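Local coordinates for glucan-binding protein C, GbpC (Streptococcus mutans UA159, PDB 5UQZ) that probably binds glucan at the cell surface and mediates both sucrose-dependent and sucrose-independent adherence through a calcium-binding adhesin domain, at residues 95-103 against 179-187. Sequence-based numbering, arbitrary orientation.
Sequences DILQQYNTD and TIFIGAQTS
Tyr100 leans obliquely against the backbone of Gly183, its CD1 3.4 Å from Gly183 N; glycine suits the position because a side chain there would run into Tyr100 CB. From there the ring runs on to Phe181: the two planes lie 17° apart but are offset until little of one ring faces the other, and Tyr100 OH comes 3.3 Å from Phe181 CD2. Ile96, approaching Phe181 from the opposite direction, brings CD1 to within 3.8 Å of Phe181 CZ, an aliphatic tip meeting the ring obliquely at its far end. In this calcium-binding beta-supersandwich domain, the short helix 96-99 and the turn after it thus pack on strand 180-184, an inner strand of a four-stranded antiparallel sheet. Past the strand the contact turns polar. Thr102 serves twice: OG1 accepts an almost straight bond (169°) from Gln185 N, while its methyl CG2 lies against Ala184 CA. The Gln185 amide both accepts and donates: the bend at chi2 (59°) brings OE1 back to Thr186 N, which fixes the amide, and NE2 meets Asp103 OD2 at 3.1 Å, from above the carboxylate plane. Asn101, alongside Gln185, has a side chain short enough for OD1 to accept from Asp103 N, an Asx turn that probably helps set the backbone there.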
loop_
_atom_site.group_PDB
_atom_site.type_symbol
_atom_site.label_atom_id
_atom_site.label_comp_id
_atom_site.label_asym_id
_atom_site.label_seq_id
_atom_site.Cartn_x
_atom_site.Cartn_y
_atom_site.Cartn_z
ATOM N N ASP A 95 14.561 7.438 11.148
ATOM C CA ASP A 95 13.244 7.604 10.556
ATOM C C ASP A 95 13.245 6.984 9.158
ATOM O O ASP A 95 14.258 6.981 8.472
ATOM C CB ASP A 95 12.988 9.106 10.440
ATOM C CG ASP A 95 11.616 9.439 9.933
ATOM O OD1 ASP A 95 10.684 9.566 10.764
ATOM O OD2 ASP A 95 11.476 9.612 8.703
ATOM N N ILE A 96 12.104 6.424 8.751
ATOM C CA ILE A 96 11.970 5.852 7.413
ATOM C C ILE A 96 12.427 6.820 6.322
ATOM O O ILE A 96 13.123 6.428 5.367
ATOM C CB ILE A 96 10.530 5.369 7.193
ATOM C CG1 ILE A 96 10.429 4.582 5.893
ATOM C CG2 ILE A 96 9.551 6.531 7.330
ATOM C CD1 ILE A 96 11.056 3.207 6.028
ATOM N N LEU A 97 12.034 8.087 6.417
ATOM C CA LEU A 97 12.447 9.006 5.363
ATOM C C LEU A 97 13.942 9.211 5.347
ATOM O O LEU A 97 14.536 9.284 4.263
ATOM C CB LEU A 97 11.730 10.336 5.459
ATOM C CG LEU A 97 10.219 10.279 5.182
ATOM C CD1 LEU A 97 9.621 11.658 5.095
ATOM C CD2 LEU A 97 9.942 9.484 3.898
ATOM N N GLN A 98 14.580 9.228 6.520
ATOM C CA GLN A 98 16.036 9.326 6.537
ATOM C C GLN A 98 16.693 8.038 6.074
ATOM O O GLN A 98 17.758 8.085 5.452
ATOM C CB GLN A 98 16.558 9.671 7.920
ATOM C CG GLN A 98 16.270 11.111 8.379
ATOM C CD GLN A 98 16.840 12.238 7.470
ATOM O OE1 GLN A 98 17.619 12.017 6.543
ATOM N NE2 GLN A 98 16.435 13.465 7.768
ATOM N N GLN A 99 16.105 6.880 6.393
ATOM C CA GLN A 99 16.657 5.625 5.899
ATOM C C GLN A 99 16.713 5.595 4.383
ATOM O O GLN A 99 17.589 4.940 3.815
ATOM C CB GLN A 99 15.804 4.484 6.414
ATOM C CG GLN A 99 16.383 3.145 6.241
ATOM C CD GLN A 99 15.628 2.142 7.090
ATOM O OE1 GLN A 99 15.197 2.449 8.220
ATOM N NE2 GLN A 99 15.457 0.964 6.567
ATOM N N TYR A 100 15.779 6.276 3.714
ATOM C CA TYR A 100 15.767 6.316 2.264
ATOM C C TYR A 100 16.338 7.617 1.729
ATOM O O TYR A 100 16.222 7.882 0.529
ATOM C CB TYR A 100 14.363 6.051 1.730
ATOM C CG TYR A 100 14.025 4.566 1.838
ATOM C CD1 TYR A 100 14.349 3.683 0.795
ATOM C CD2 TYR A 100 13.455 4.049 2.996
ATOM C CE1 TYR A 100 14.040 2.342 0.899
ATOM C CE2 TYR A 100 13.147 2.715 3.109
ATOM C CZ TYR A 100 13.481 1.843 2.062
ATOM O OH TYR A 100 13.156 0.513 2.149
ATOM N N ASN A 101 17.000 8.402 2.563
ATOM C CA ASN A 101 17.664 9.608 2.087
ATOM C C ASN A 101 18.995 9.195 1.470
ATOM O O ASN A 101 19.973 8.973 2.172
ATOM C CB ASN A 101 17.856 10.595 3.225
ATOM C CG ASN A 101 18.497 11.872 2.745
ATOM O OD1 ASN A 101 18.956 11.957 1.591
ATOM N ND2 ASN A 101 18.515 12.894 3.597
ATOM N N THR A 102 19.028 9.061 0.136
ATOM C CA THR A 102 20.239 8.617 -0.550
ATOM C C THR A 102 21.405 9.575 -0.363
ATOM O O THR A 102 22.555 9.177 -0.615
ATOM C CB THR A 102 19.935 8.334 -2.027
ATOM O OG1 THR A 102 19.168 9.419 -2.578
ATOM C CG2 THR A 102 19.111 7.057 -2.181
ATOM N N ASP A 103 21.165 10.817 0.070
ATOM C CA ASP A 103 22.294 11.701 0.374
ATOM C C ASP A 103 23.122 11.177 1.548
ATOM O O ASP A 103 24.270 11.609 1.734
ATOM C CB ASP A 103 21.782 13.068 0.835
ATOM C CG ASP A 103 21.159 13.896 -0.275
ATOM O OD1 ASP A 103 21.253 13.543 -1.455
ATOM O OD2 ASP A 103 20.598 14.958 0.061
ATOM N N THR A 179 6.681 -7.619 -2.253
ATOM C CA THR A 179 7.270 -6.874 -3.365
ATOM C C THR A 179 8.435 -5.993 -2.922
ATOM O O THR A 179 9.454 -6.553 -2.538
ATOM C CB THR A 179 6.195 -6.157 -4.200
ATOM O OG1 THR A 179 4.992 -6.949 -4.296
ATOM C CG2 THR A 179 6.699 -5.869 -5.595
ATOM N N ILE A 180 8.333 -4.660 -2.988
ATOM C CA ILE A 180 9.513 -3.821 -2.808
ATOM C C ILE A 180 9.148 -2.548 -2.056
ATOM O O ILE A 180 8.074 -1.954 -2.255
ATOM C CB ILE A 180 10.020 -3.543 -4.220
ATOM C CG1 ILE A 180 11.287 -2.826 -4.329
ATOM C CG2 ILE A 180 9.085 -2.719 -5.060
ATOM C CD1 ILE A 180 11.562 -2.560 -5.879
ATOM N N PHE A 181 10.104 -2.093 -1.245
ATOM C CA PHE A 181 10.045 -0.777 -0.613
ATOM C C PHE A 181 11.191 0.018 -1.218
ATOM O O PHE A 181 12.338 -0.428 -1.154
ATOM C CB PHE A 181 10.160 -0.908 0.912
ATOM C CG PHE A 181 9.645 0.257 1.665
ATOM C CD1 PHE A 181 8.781 0.056 2.717
ATOM C CD2 PHE A 181 10.087 1.538 1.395
ATOM C CE1 PHE A 181 8.300 1.127 3.469
ATOM C CE2 PHE A 181 9.600 2.638 2.168
ATOM C CZ PHE A 181 8.695 2.417 3.151
ATOM N N ILE A 182 10.894 1.120 -1.897
ATOM C CA ILE A 182 11.900 1.884 -2.649
ATOM C C ILE A 182 11.824 3.355 -2.278
ATOM O O ILE A 182 10.741 3.890 -1.983
ATOM C CB ILE A 182 11.731 1.612 -4.161
ATOM C CG1 ILE A 182 12.811 2.273 -4.986
ATOM C CG2 ILE A 182 10.354 2.020 -4.684
ATOM C CD1 ILE A 182 12.880 1.797 -6.435
ATOM N N GLY A 183 12.981 4.021 -2.279
ATOM C CA GLY A 183 12.963 5.446 -2.006
ATOM C C GLY A 183 14.273 6.104 -2.388
ATOM O O GLY A 183 15.275 5.443 -2.659
ATOM N N ALA A 184 14.259 7.441 -2.361
ATOM C CA ALA A 184 15.444 8.235 -2.674
ATOM C C ALA A 184 15.233 9.629 -2.133
ATOM O O ALA A 184 14.114 10.050 -1.882
ATOM C CB ALA A 184 15.644 8.304 -4.178
ATOM N N GLN A 185 16.341 10.381 -2.011
ATOM C CA GLN A 185 16.193 11.812 -1.737
ATOM C C GLN A 185 15.380 12.466 -2.851
ATOM O O GLN A 185 15.412 12.013 -4.011
ATOM C CB GLN A 185 17.583 12.461 -1.640
ATOM C CG GLN A 185 17.575 13.984 -1.396
ATOM C CD GLN A 185 16.849 14.380 -0.088
ATOM O OE1 GLN A 185 15.610 14.343 0.006
ATOM N NE2 GLN A 185 17.617 14.862 0.897
ATOM N N THR A 186 14.656 13.546 -2.504
ATOM C CA THR A 186 14.044 14.416 -3.509
ATOM C C THR A 186 14.998 15.589 -3.676
ATOM O O THR A 186 15.013 16.526 -2.863
ATOM C CB THR A 186 12.665 14.885 -3.054
ATOM O OG1 THR A 186 11.872 13.735 -2.712
ATOM C CG2 THR A 186 11.947 15.646 -4.171
ATOM N N SER A 187 15.845 15.507 -4.697
ATOM C CA SER A 187 16.964 16.431 -4.793
ATOM C C SER A 187 16.568 17.804 -5.317
ATOM O O SER A 187 17.289 18.768 -5.050
ATOM C CB SER A 187 18.032 15.849 -5.714
ATOM O OG SER A 187 18.535 14.640 -5.181
HETATM O O HOH W 1 20.560 15.193 -3.521
#